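Local coordinates for protein B-agarase (Saccharophagus degradans, PDB 4BQ2) that hydrolyses beta-linkages in agarose as an exo-acting beta-agarase of glycoside hydrolase family 50, at residues Ala308-Asp313 and Tyr361-His366; Ala453-Asp456 and Glu461-Val464; Ile488-Ser493 and Ser625-Lys630; Ala502-Pro507 and Pro610-Lys615; Val585-Val590 and His597-Ala602. All coordinates share one frame; numbering follows the deposited sequence.

Interaction 1 (Ala308-Asp313 and Tyr361-His366); sequences AQRSAD and YRRSAH
Gln-309 and Arg-363 mark the closest approach of the two backbones, with their CA atoms 7.9 Å apart, a gap spanned by side chains. Segment 308-313 belongs to an irregular loop that follows strand 296-301. Segment 361-366 leaves strand 359-362, an outermost strand of a four-stranded antiparallel sheet, and the contact joins the residue just after this edge strand, Arg-363, to a surface loop. Arg-363 carries most of it. Its CG lies beside the backbone N (chi1 -59°), and the chain then bends at the third torsion, which brings NH1 to the carbonyl of Ala-308. NH1 donates to Ala-308 O at 2.9 Å, approaching from above the carbonyl plane and not along a lone pair. The methylene CG of Arg-310 covers the centre of one face of the Arg-363 guanidinium, with CG 3.5 Å from CZ. The two guanidinium planes stand 75° apart. Glu-318 forms salt bridges with both arginines, through OE2 to Arg-363 NE and through OE1 to Arg-310 NH1, and probably offsets the closeness of the two positive groups. Arg-310 NH2 is also bound to Thr-316 O. Gln-309 runs past Arg-363 in the opposite direction, its OE1 3.8 Å from Arg-363 CD. The same oxygen turns back to the following peptide and accepts a hydrogen bond from Arg-310 N at 3.1 Å.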
# COMPACT_ATOMS: atom_id res chain seq x y z
N ALA A 308 18.26 -1.94 23.88
CA ALA A 308 18.65 -3.29 23.45
C ALA A 308 18.80 -3.32 21.93
O ALA A 308 17.99 -2.72 21.20
CB ALA A 308 17.63 -4.33 23.93
N GLN A 309 19.84 -3.97 21.44
CA GLN A 309 20.02 -4.07 19.99
C GLN A 309 19.40 -5.36 19.47
O GLN A 309 19.25 -6.32 20.22
CB GLN A 309 21.50 -3.96 19.60
CG GLN A 309 21.72 -3.57 18.13
CD GLN A 309 20.78 -2.46 17.63
OE1 GLN A 309 19.87 -2.72 16.82
NE2 GLN A 309 20.99 -1.23 18.11
N ARG A 310 19.01 -5.37 18.20
CA ARG A 310 18.46 -6.56 17.56
C ARG A 310 19.49 -7.71 17.54
O ARG A 310 20.70 -7.47 17.44
CB ARG A 310 18.03 -6.25 16.12
CG ARG A 310 16.90 -5.23 15.99
CD ARG A 310 16.62 -4.91 14.52
NE ARG A 310 16.41 -6.14 13.75
CZ ARG A 310 15.25 -6.80 13.66
NH1 ARG A 310 14.16 -6.34 14.29
NH2 ARG A 310 15.18 -7.92 12.94
N SER A 311 18.98 -8.93 17.65
CA SER A 311 19.74 -10.15 17.37
C SER A 311 19.77 -10.40 15.84
O SER A 311 18.73 -10.26 15.14
CB SER A 311 19.11 -11.34 18.12
OG SER A 311 19.36 -12.59 17.48
N ALA A 312 20.95 -10.75 15.33
CA ALA A 312 21.13 -10.97 13.90
C ALA A 312 20.32 -12.18 13.39
O ALA A 312 20.02 -12.27 12.20
CB ALA A 312 22.61 -11.12 13.55
N ASP A 313 19.95 -13.08 14.30
CA ASP A 313 19.17 -14.27 13.94
C ASP A 313 17.64 -14.08 14.01
O ASP A 313 16.90 -15.01 13.69
CB ASP A 313 19.58 -15.47 14.80
CG ASP A 313 20.98 -15.97 14.49
OD1 ASP A 313 21.52 -15.63 13.41
OD2 ASP A 313 21.53 -16.72 15.33
N TYR A 361 9.83 2.23 20.84
CA TYR A 361 11.09 2.68 20.27
C TYR A 361 11.40 1.86 19.01
O TYR A 361 11.40 0.63 19.06
CB TYR A 361 12.25 2.56 21.26
CG TYR A 361 13.49 3.25 20.75
CD1 TYR A 361 13.71 4.61 20.98
CD2 TYR A 361 14.43 2.55 19.97
CE1 TYR A 361 14.84 5.25 20.49
CE2 TYR A 361 15.57 3.19 19.46
CZ TYR A 361 15.76 4.54 19.72
OH TYR A 361 16.87 5.19 19.22
N ARG A 362 11.67 2.54 17.90
CA ARG A 362 12.10 1.82 16.70
C ARG A 362 13.59 2.07 16.44
O ARG A 362 14.06 3.18 16.58
CB ARG A 362 11.23 2.23 15.50
CG ARG A 362 9.81 1.68 15.56
CD ARG A 362 9.77 0.17 15.84
NE ARG A 362 8.45 -0.42 15.58
CZ ARG A 362 7.95 -1.48 16.21
NH1 ARG A 362 8.63 -2.09 17.19
NH2 ARG A 362 6.73 -1.91 15.88
N ARG A 363 14.34 1.02 16.09
CA ARG A 363 15.79 1.15 15.93
C ARG A 363 16.16 1.42 14.49
O ARG A 363 17.32 1.72 14.18
CB ARG A 363 16.51 -0.08 16.50
CG ARG A 363 16.20 -0.28 17.98
CD ARG A 363 16.51 -1.71 18.40
NE ARG A 363 15.39 -2.61 18.12
CZ ARG A 363 15.23 -3.81 18.67
NH1 ARG A 363 16.12 -4.29 19.56
NH2 ARG A 363 14.16 -4.54 18.35
N SER A 364 15.17 1.36 13.61
CA SER A 364 15.38 1.71 12.21
C SER A 364 14.07 2.26 11.63
O SER A 364 13.02 2.22 12.29
CB SER A 364 15.83 0.50 11.40
OG SER A 364 14.84 -0.51 11.47
N ALA A 365 14.14 2.80 10.41
CA ALA A 365 12.97 3.31 9.71
C ALA A 365 13.26 3.13 8.23
O ALA A 365 14.42 3.11 7.83
CB ALA A 365 12.76 4.79 10.01
N HIS A 366 12.21 3.00 7.42
CA HIS A 366 12.44 2.90 5.97
C HIS A 366 12.73 4.29 5.43
O HIS A 366 13.65 4.48 4.63
CB HIS A 366 11.23 2.29 5.26
CG HIS A 366 11.24 2.47 3.77
ND1 HIS A 366 11.80 1.54 2.90
CD2 HIS A 366 10.74 3.45 2.99
CE1 HIS A 366 11.62 1.95 1.65
NE2 HIS A 366 10.98 3.10 1.68

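Interaction 2 (Ala453-Asp456 and Glu461-Val464); sequences AMPD and EFKV
Phe-462 lies side by side with Pro-455, the two side chains pointing the same way. The ring carbons CD1 and CE1 of Phe-462 share the contact, and each lies 3.6 Å from Pro-455 CB. Pro-455 CG also joins in, 3.9 Å from Phe-462 CE1. With CG anti to its backbone N (chi1 177°), Phe-462 sends the ring off the first part of helix 460-477 toward the short strand 454-455. Its CB meanwhile packs against the next peptide along, 3.5 Å from Asp-456 O. The contact is buried and apolar apart from that carbonyl. Phe-441 meets the Phe-462 ring edge to face, and Val-585 of helix 565-593 also touches it. The carboxylate of Asp-456 turns to other work: OD1 is bound to Thr-520 OG1 and accepts from Phe-458 N, the latter forming an Asx turn in the link between the two segments. Pro-455 and Phe-462 therefore pack across a tight strand-to-helix connection, in which a two-stranded antiparallel ribbon (443-444 and 454-455) leads into helix 460-477, part of the beta-alpha-beta crossover from strand 431-435 to its parallel neighbour 483-488.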
# COMPACT_ATOMS: atom_id res chain seq x y z
N ALA A 453 16.82 -4.48 -0.31
CA ALA A 453 17.55 -5.21 -1.35
C ALA A 453 16.96 -6.61 -1.56
O ALA A 453 16.36 -7.19 -0.64
CB ALA A 453 19.02 -5.32 -0.97
N MET A 454 17.18 -7.15 -2.75
CA MET A 454 16.65 -8.48 -3.11
C MET A 454 17.62 -9.58 -2.68
O MET A 454 18.85 -9.38 -2.68
CB MET A 454 16.37 -8.52 -4.62
CG MET A 454 15.18 -7.66 -5.01
SD MET A 454 13.62 -8.29 -4.33
CE MET A 454 13.33 -9.67 -5.46
N PRO A 455 17.08 -10.76 -2.30
CA PRO A 455 17.92 -11.81 -1.81
C PRO A 455 18.66 -12.53 -2.93
O PRO A 455 18.12 -12.66 -4.03
CB PRO A 455 16.92 -12.79 -1.16
CG PRO A 455 15.64 -12.59 -1.95
CD PRO A 455 15.64 -11.10 -2.21
N ASP A 456 19.87 -12.97 -2.66
CA ASP A 456 20.54 -13.90 -3.59
C ASP A 456 20.06 -15.30 -3.26
O ASP A 456 20.56 -15.94 -2.35
CB ASP A 456 22.07 -13.86 -3.49
CG ASP A 456 22.73 -14.65 -4.61
OD1 ASP A 456 22.13 -15.68 -5.00
OD2 ASP A 456 23.79 -14.23 -5.15
N GLU A 461 22.86 -19.78 2.31
CA GLU A 461 22.35 -19.04 3.47
C GLU A 461 20.95 -18.46 3.28
O GLU A 461 20.22 -18.32 4.27
CB GLU A 461 23.32 -17.94 3.91
CG GLU A 461 22.92 -17.21 5.20
CD GLU A 461 23.00 -18.09 6.45
OE1 GLU A 461 23.52 -19.24 6.36
OE2 GLU A 461 22.53 -17.63 7.53
N PHE A 462 20.57 -18.12 2.03
CA PHE A 462 19.17 -17.76 1.82
C PHE A 462 18.24 -18.93 2.22
O PHE A 462 17.27 -18.74 2.97
CB PHE A 462 18.88 -17.28 0.38
CG PHE A 462 17.40 -16.98 0.14
CD1 PHE A 462 16.79 -15.87 0.72
CD2 PHE A 462 16.61 -17.86 -0.61
CE1 PHE A 462 15.44 -15.61 0.54
CE2 PHE A 462 15.25 -17.60 -0.80
CZ PHE A 462 14.67 -16.48 -0.22
N LYS A 463 18.55 -20.14 1.76
CA LYS A 463 17.74 -21.30 2.14
C LYS A 463 17.78 -21.56 3.66
O LYS A 463 16.75 -21.89 4.28
CB LYS A 463 18.21 -22.55 1.38
CG LYS A 463 17.49 -23.83 1.84
CD LYS A 463 17.74 -24.98 0.85
CE LYS A 463 17.23 -26.30 1.38
NZ LYS A 463 17.39 -27.38 0.36
N VAL A 464 18.96 -21.42 4.26
CA VAL A 464 19.07 -21.51 5.73
C VAL A 464 18.04 -20.58 6.42
O VAL A 464 17.31 -20.99 7.34
CB VAL A 464 20.53 -21.21 6.21
CG1 VAL A 464 20.65 -21.19 7.74
CG2 VAL A 464 21.49 -22.25 5.63

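Interaction 3 (Ile488-Ser493 and Ser625-Lys630); sequences IDNEKS and SYNSYK
Asn-627 ND2 is gripped by two acceptors from the 488-493 loop. The stronger bond runs to Glu-491 OE2 at 2.9 Å. Glu-491 offers the anti side of OE2, and the oxygen lies close to the Asn-627 amide plane although carboxylate and amide are turned 63° from each other. The second bond, from ND2 to Asn-490 OD1, is weak at 3.3 Å. Between them the two acceptors should fix the rotation of the Asn-627 amide. Asn-490 has its CG anti to the backbone N (chi1 176°), which carries OD1 over to Asn-627; the same oxygen also accepts from Arg-603 NE. Glu-491 reaches across with an extended chain, placing its CG 3.4 Å from Asn-627 ND2, while OE1 takes a bond from Trp-451 NE1. A looser approach brings Glu-491 OE2 near the plane of the Tyr-629 ring, 4.4 Å from CE2, and Tyr-629 OH is hydrogen-bonded to Glu-652. The Asn-490/Glu-491 pair, one residue beyond strand 483-488, is consistent with the Asn-Glu signature of clan GH-A barrels, where it lies in the active site. Asn-627, on strand 624-627, touches Glu-652 of the adjoining parallel strand 648-652, while Ile-488, at the start of the other segment, packs on Val-586 and Val-590 of helix 565-593.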
# COMPACT_ATOMS: atom_id res chain seq x y z
N ILE A 488 4.56 -15.47 2.58
CA ILE A 488 5.97 -15.25 2.91
C ILE A 488 6.45 -14.03 2.12
O ILE A 488 6.28 -13.96 0.89
CB ILE A 488 6.86 -16.48 2.60
CG1 ILE A 488 6.44 -17.72 3.41
CG2 ILE A 488 8.34 -16.13 2.86
CD1 ILE A 488 6.69 -17.69 4.93
N ASP A 489 7.02 -13.06 2.84
CA ASP A 489 7.54 -11.81 2.22
C ASP A 489 6.41 -10.95 1.66
O ASP A 489 5.27 -11.29 1.81
CB ASP A 489 8.62 -12.10 1.16
CG ASP A 489 9.95 -12.55 1.77
OD1 ASP A 489 10.20 -12.27 2.99
OD2 ASP A 489 10.74 -13.19 1.03
N ASN A 490 6.73 -9.80 1.04
CA ASN A 490 5.70 -8.88 0.62
C ASN A 490 6.30 -7.83 -0.29
O ASN A 490 7.33 -7.22 0.08
CB ASN A 490 5.12 -8.19 1.87
CG ASN A 490 4.10 -7.13 1.54
OD1 ASN A 490 3.01 -7.46 1.09
ND2 ASN A 490 4.42 -5.85 1.83
N GLU A 491 5.68 -7.61 -1.46
CA GLU A 491 6.05 -6.48 -2.34
C GLU A 491 7.57 -6.37 -2.57
O GLU A 491 8.19 -5.31 -2.44
CB GLU A 491 5.48 -5.17 -1.77
CG GLU A 491 3.96 -5.19 -1.68
CD GLU A 491 3.36 -3.84 -1.32
OE1 GLU A 491 4.14 -2.89 -1.07
OE2 GLU A 491 2.11 -3.73 -1.30
N LYS A 492 8.17 -7.49 -2.95
CA LYS A 492 9.59 -7.52 -3.28
C LYS A 492 9.79 -6.82 -4.61
O LYS A 492 8.93 -6.86 -5.49
CB LYS A 492 10.09 -8.98 -3.34
CG LYS A 492 9.83 -9.76 -2.04
CD LYS A 492 10.66 -11.06 -1.97
CE LYS A 492 12.11 -10.73 -1.58
NZ LYS A 492 12.27 -10.22 -0.18
N SER A 493 10.92 -6.14 -4.75
CA SER A 493 11.24 -5.44 -6.00
C SER A 493 11.78 -6.40 -7.07
O SER A 493 12.99 -6.43 -7.33
CB SER A 493 12.22 -4.30 -5.73
OG SER A 493 11.59 -3.27 -4.95
N SER A 625 -0.67 -14.55 -4.79
CA SER A 625 -1.21 -13.33 -4.14
C SER A 625 -0.75 -12.06 -4.83
O SER A 625 0.42 -11.95 -5.24
CB SER A 625 -0.81 -13.25 -2.66
OG SER A 625 0.55 -13.59 -2.54
N TYR A 626 -1.68 -11.12 -4.93
CA TYR A 626 -1.43 -9.80 -5.53
C TYR A 626 -2.01 -8.74 -4.57
O TYR A 626 -3.09 -8.93 -4.01
CB TYR A 626 -2.17 -9.65 -6.86
CG TYR A 626 -1.95 -10.77 -7.88
CD1 TYR A 626 -0.87 -10.72 -8.78
CD2 TYR A 626 -2.80 -11.88 -7.93
CE1 TYR A 626 -0.65 -11.74 -9.72
CE2 TYR A 626 -2.60 -12.92 -8.86
CZ TYR A 626 -1.52 -12.84 -9.75
OH TYR A 626 -1.32 -13.85 -10.67
N ASN A 627 -1.30 -7.63 -4.43
CA ASN A 627 -1.83 -6.43 -3.74
C ASN A 627 -2.24 -5.47 -4.87
O ASN A 627 -1.41 -5.16 -5.71
CB ASN A 627 -0.71 -5.77 -2.91
CG ASN A 627 -0.28 -6.63 -1.74
OD1 ASN A 627 -0.96 -7.61 -1.42
ND2 ASN A 627 0.85 -6.31 -1.13
N SER A 628 -3.48 -5.01 -4.90
CA SER A 628 -3.95 -4.20 -6.02
C SER A 628 -4.79 -3.04 -5.51
O SER A 628 -6.00 -3.18 -5.20
CB SER A 628 -4.72 -5.05 -7.06
OG SER A 628 -5.05 -4.27 -8.23
N TYR A 629 -4.13 -1.89 -5.39
CA TYR A 629 -4.81 -0.70 -4.92
C TYR A 629 -5.36 0.06 -6.12
O TYR A 629 -4.72 0.96 -6.66
CB TYR A 629 -3.82 0.16 -4.14
CG TYR A 629 -3.37 -0.45 -2.81
CD1 TYR A 629 -4.16 -0.31 -1.67
CD2 TYR A 629 -2.14 -1.06 -2.68
CE1 TYR A 629 -3.75 -0.82 -0.44
CE2 TYR A 629 -1.72 -1.59 -1.46
CZ TYR A 629 -2.53 -1.44 -0.34
OH TYR A 629 -2.11 -1.94 0.90
N LYS A 630 -6.58 -0.29 -6.49
CA LYS A 630 -7.27 0.27 -7.65
C LYS A 630 -8.73 0.30 -7.21
O LYS A 630 -9.07 -0.12 -6.10
CB LYS A 630 -7.12 -0.67 -8.88
CG LYS A 630 -5.70 -1.03 -9.27
CD LYS A 630 -4.90 0.18 -9.81
CE LYS A 630 -3.46 -0.25 -10.00
NZ LYS A 630 -2.47 0.86 -9.89

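Interaction 4 (Ala502-Pro507 and Pro610-Lys615); sequences AQYGIP and PMEVVK
Tyr-504 OH donates a short hydrogen bond, 2.5 Å, to Glu-612 OE2. The carboxylate receives it on the syn lone pair of that oxygen, and OE2 sits in the plane of the phenol at its edge, 3.3 Å from Tyr-504 CE1. Ring and carboxylate planes are nearly perpendicular, 81° apart. Beside this polar pair, Gln-503 slides past Pro-610 in the opposite direction, so that the flat amide packs on the proline CB: Gln-503 CD lies 3.7 Å and NE2 3.8 Å from Pro-610 CB. The Gln-503 chain, bent at its second torsion, also passes over the neighbouring aromatic ring, with CG 4.0 Å above the centre of one face of Tyr-504. Both segments are helix ends. Gln-503 closes helix 500-503, and Tyr-504 leaves helical geometry for one residue before helix 505-511 begins; Pro-610 occupies the N-cap position of helix 611-620, so the contact joins a helical break in one part of the chain to a helix start in another. Pro-610 O accepts from Val-613 N and Val-614 N within that first turn. Glu-612 is swung toward the tyrosine with CG beside its backbone N (chi1 -69°) and a further bend at the second torsion. Helix 565-593 supplies the next layer: Ser-572 OG holds the same Glu-612 OE2, which is thus shared between two hydroxyls, while Leu-575 lies against Pro-610 and Ser-576 against Glu-612. One residue further along helix 611-620, Val-613 packs on Ala-579 of helix 565-593 and on Phe-494 and Phe-604.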
# COMPACT_ATOMS: atom_id res chain seq x y z
N ALA A 502 13.74 -1.34 -16.69
CA ALA A 502 13.28 -1.39 -15.29
C ALA A 502 12.76 -2.79 -15.02
O ALA A 502 13.09 -3.40 -14.02
CB ALA A 502 12.18 -0.36 -15.04
N GLN A 503 11.96 -3.30 -15.93
CA GLN A 503 11.38 -4.64 -15.79
C GLN A 503 12.46 -5.73 -15.60
O GLN A 503 12.31 -6.65 -14.76
CB GLN A 503 10.47 -4.97 -16.98
CG GLN A 503 10.04 -6.44 -16.96
CD GLN A 503 8.59 -6.69 -17.32
OE1 GLN A 503 8.31 -7.56 -18.15
NE2 GLN A 503 7.65 -6.00 -16.64
N TYR A 504 13.56 -5.59 -16.34
CA TYR A 504 14.66 -6.56 -16.29
C TYR A 504 15.82 -6.07 -15.45
O TYR A 504 16.99 -6.40 -15.68
CB TYR A 504 15.09 -6.97 -17.72
CG TYR A 504 13.98 -7.72 -18.41
CD1 TYR A 504 13.55 -8.96 -17.92
CD2 TYR A 504 13.29 -7.16 -19.48
CE1 TYR A 504 12.48 -9.63 -18.51
CE2 TYR A 504 12.23 -7.82 -20.09
CZ TYR A 504 11.84 -9.07 -19.60
OH TYR A 504 10.79 -9.73 -20.16
N GLY A 505 15.49 -5.28 -14.43
CA GLY A 505 16.53 -4.68 -13.59
C GLY A 505 17.40 -5.68 -12.86
O GLY A 505 18.59 -5.44 -12.68
N ILE A 506 16.82 -6.80 -12.41
CA ILE A 506 17.63 -7.83 -11.71
C ILE A 506 18.65 -8.48 -12.66
O ILE A 506 19.82 -8.56 -12.32
CB ILE A 506 16.76 -8.85 -10.93
CG1 ILE A 506 16.04 -8.15 -9.76
CG2 ILE A 506 17.64 -9.97 -10.34
CD1 ILE A 506 15.02 -9.03 -9.07
N PRO A 507 18.20 -8.95 -13.86
CA PRO A 507 19.20 -9.44 -14.82
C PRO A 507 20.25 -8.39 -15.19
O PRO A 507 21.43 -8.70 -15.19
CB PRO A 507 18.35 -9.81 -16.03
CG PRO A 507 17.10 -10.33 -15.41
CD PRO A 507 16.84 -9.37 -14.25
N PRO A 610 6.40 -8.54 -13.03
CA PRO A 610 6.73 -9.00 -14.39
C PRO A 610 6.26 -10.44 -14.56
O PRO A 610 6.31 -11.23 -13.60
CB PRO A 610 8.26 -8.98 -14.42
CG PRO A 610 8.72 -8.31 -13.18
CD PRO A 610 7.59 -8.39 -12.19
N MET A 611 5.75 -10.76 -15.75
CA MET A 611 5.14 -12.07 -15.97
C MET A 611 6.06 -13.25 -15.68
O MET A 611 5.58 -14.31 -15.31
CB MET A 611 4.53 -12.16 -17.37
CG MET A 611 3.16 -12.85 -17.38
SD MET A 611 1.89 -12.21 -16.24
CE MET A 611 1.14 -10.85 -17.13
N GLU A 612 7.37 -13.09 -15.85
CA GLU A 612 8.28 -14.19 -15.58
C GLU A 612 8.19 -14.60 -14.11
O GLU A 612 8.30 -15.78 -13.78
CB GLU A 612 9.72 -13.80 -15.94
CG GLU A 612 9.94 -13.62 -17.44
CD GLU A 612 9.73 -12.22 -17.97
OE1 GLU A 612 9.12 -11.34 -17.30
OE2 GLU A 612 10.23 -11.98 -19.12
N VAL A 613 7.98 -13.61 -13.25
CA VAL A 613 7.93 -13.82 -11.82
C VAL A 613 6.56 -14.37 -11.41
O VAL A 613 6.46 -15.26 -10.53
CB VAL A 613 8.24 -12.50 -11.09
CG1 VAL A 613 8.13 -12.68 -9.59
CG2 VAL A 613 9.66 -12.06 -11.42
N VAL A 614 5.51 -13.88 -12.07
CA VAL A 614 4.17 -14.38 -11.82
C VAL A 614 4.10 -15.87 -12.19
O VAL A 614 3.56 -16.67 -11.45
CB VAL A 614 3.10 -13.60 -12.61
CG1 VAL A 614 1.73 -14.15 -12.28
CG2 VAL A 614 3.12 -12.09 -12.26
N LYS A 615 4.68 -16.24 -13.33
CA LYS A 615 4.61 -17.66 -13.76
C LYS A 615 5.39 -18.59 -12.82
O LYS A 615 4.97 -19.72 -12.54
CB LYS A 615 5.10 -17.78 -15.20
CG LYS A 615 4.06 -17.23 -16.18
CD LYS A 615 4.66 -17.06 -17.58
CE LYS A 615 3.58 -16.92 -18.64
NZ LYS A 615 4.20 -16.61 -19.97

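Interaction 5 (Val585-Val590 and His597-Ala602); sequences VVHGAV and HLYLGA
Tyr-599 has far more surface buried in this contact than any other residue, and its ring lies along helix 565-593 against side chains from two successive turns. Val-590, the next most covered, meets the root of the tyrosine: its CG1 is 4.1 Å from Tyr-599 CB, and the two side chains cross at about a right angle. His-587 meets the CD2 and CE2 atoms of the ring. Its CB lies 3.9 Å from Tyr-599 CD2, which in turn stands near the plane of the imidazole at its edge. Near the far end, Val-586 CG1 touches the phenol at 3.4 Å from Tyr-599 OH and 3.6 Å from Tyr-599 CZ. The tyrosine CG is anti to the backbone N (chi1 159°), an orientation that sends the ring from the short strand 598-599 to the helix. One ring face is approached from its own chain: Gly-601 N stands 3.3 Å above it, offset toward the rim. Phe-583, one helical turn before His-587, also touches the tyrosine, and a glycerol molecule, probably from the crystallisation liquor, is bound about 3 Å from the His-587 side chain. Val-586 and Val-590 additionally lie on Ile-488 of strand 483-488. Packing of a helix over the strand that follows it, beside a parallel neighbour, is consistent with a beta-alpha-beta crossover of the (beta/alpha)8 barrel found in clan GH-A glycosidases.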
# COMPACT_ATOMS: atom_id res chain seq x y z
N VAL A 585 12.79 -22.37 -3.25
CA VAL A 585 13.35 -22.40 -1.90
C VAL A 585 12.29 -22.08 -0.85
O VAL A 585 12.21 -22.77 0.18
CB VAL A 585 14.56 -21.45 -1.75
CG1 VAL A 585 14.94 -21.25 -0.29
CG2 VAL A 585 15.74 -22.00 -2.50
N VAL A 586 11.49 -21.06 -1.10
CA VAL A 586 10.47 -20.69 -0.10
C VAL A 586 9.40 -21.77 0.05
O VAL A 586 9.05 -22.15 1.19
CB VAL A 586 9.83 -19.33 -0.39
CG1 VAL A 586 8.60 -19.09 0.50
CG2 VAL A 586 10.84 -18.22 -0.14
N HIS A 587 8.91 -22.27 -1.08
CA HIS A 587 7.93 -23.34 -1.03
C HIS A 587 8.50 -24.55 -0.27
O HIS A 587 7.81 -25.13 0.56
CB HIS A 587 7.47 -23.76 -2.42
CG HIS A 587 6.64 -24.99 -2.41
ND1 HIS A 587 7.16 -26.24 -2.69
CD2 HIS A 587 5.34 -25.18 -2.11
CE1 HIS A 587 6.20 -27.14 -2.58
NE2 HIS A 587 5.09 -26.53 -2.21
N GLY A 588 9.76 -24.90 -0.55
CA GLY A 588 10.39 -26.05 0.10
C GLY A 588 10.44 -25.91 1.62
O GLY A 588 10.15 -26.89 2.33
N ALA A 589 10.80 -24.71 2.10
CA ALA A 589 10.81 -24.42 3.53
C ALA A 589 9.41 -24.49 4.15
O ALA A 589 9.25 -25.10 5.21
CB ALA A 589 11.48 -23.07 3.83
N VAL A 590 8.41 -23.89 3.50
CA VAL A 590 7.06 -23.89 4.04
C VAL A 590 6.57 -25.33 4.09
O VAL A 590 6.05 -25.78 5.14
CB VAL A 590 6.13 -22.99 3.21
CG1 VAL A 590 4.66 -23.19 3.61
CG2 VAL A 590 6.55 -21.52 3.40
N HIS A 597 -0.31 -27.08 4.98
CA HIS A 597 -0.86 -25.74 4.79
C HIS A 597 -0.53 -25.13 3.44
O HIS A 597 0.53 -25.38 2.89
CB HIS A 597 -0.43 -24.82 5.94
CG HIS A 597 -1.13 -25.17 7.22
ND1 HIS A 597 -0.66 -26.15 8.08
CD2 HIS A 597 -2.27 -24.70 7.76
CE1 HIS A 597 -1.51 -26.27 9.09
NE2 HIS A 597 -2.48 -25.38 8.93
N LEU A 598 -1.50 -24.37 2.91
CA LEU A 598 -1.33 -23.67 1.62
C LEU A 598 -0.24 -22.62 1.71
O LEU A 598 -0.14 -21.87 2.72
CB LEU A 598 -2.63 -22.97 1.23
CG LEU A 598 -3.81 -23.90 1.05
CD1 LEU A 598 -5.09 -23.07 0.90
CD2 LEU A 598 -3.55 -24.75 -0.18
N TYR A 599 0.59 -22.56 0.67
CA TYR A 599 1.59 -21.52 0.61
C TYR A 599 1.02 -20.47 -0.34
O TYR A 599 0.62 -20.78 -1.46
CB TYR A 599 2.95 -22.07 0.10
CG TYR A 599 3.88 -21.02 -0.46
CD1 TYR A 599 4.15 -19.84 0.25
CD2 TYR A 599 4.54 -21.23 -1.67
CE1 TYR A 599 5.00 -18.87 -0.26
CE2 TYR A 599 5.39 -20.28 -2.21
CZ TYR A 599 5.61 -19.10 -1.51
OH TYR A 599 6.46 -18.18 -2.04
N LEU A 600 1.00 -19.23 0.10
CA LEU A 600 0.22 -18.19 -0.57
C LEU A 600 1.05 -17.16 -1.35
O LEU A 600 0.56 -16.07 -1.65
CB LEU A 600 -0.68 -17.48 0.45
CG LEU A 600 -1.58 -18.39 1.30
CD1 LEU A 600 -2.16 -17.55 2.43
CD2 LEU A 600 -2.69 -19.07 0.47
N GLY A 601 2.30 -17.47 -1.68
CA GLY A 601 3.05 -16.54 -2.56
C GLY A 601 3.65 -15.33 -1.84
O GLY A 601 3.85 -15.39 -0.63
N ALA A 602 3.90 -14.24 -2.57
CA ALA A 602 4.77 -13.18 -2.08
C ALA A 602 4.16 -11.80 -2.23
O ALA A 602 4.86 -10.78 -2.08
CB ALA A 602 6.15 -13.26 -2.77

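How the interactions relate
The centre of interaction 3 lies about 8 Å from the centre of the chain, nearer than those of the others, and probably at the active site; a bound glycerol, probably from the crystallisation liquor, lies about 3 Å from the Tyr-629 side chain. Interactions 4 and 5 are nested within the loop it closes and both touch it: Ser-625 OG is 2.6 Å from Leu-600 O, a probable hydrogen bond, and Tyr-626 OH packs 3.5 Å from Val-614 CG1. Interaction 2 reaches interaction 3 through Pro-455 CD and Lys-492 CE, 3.6 Å apart, and interaction 5 through Phe-462 CE2 and Val-585 CG1, 3.7 Å apart. Interaction 1 is a surface contact, its nearest atoms about 6 Å from interaction 2.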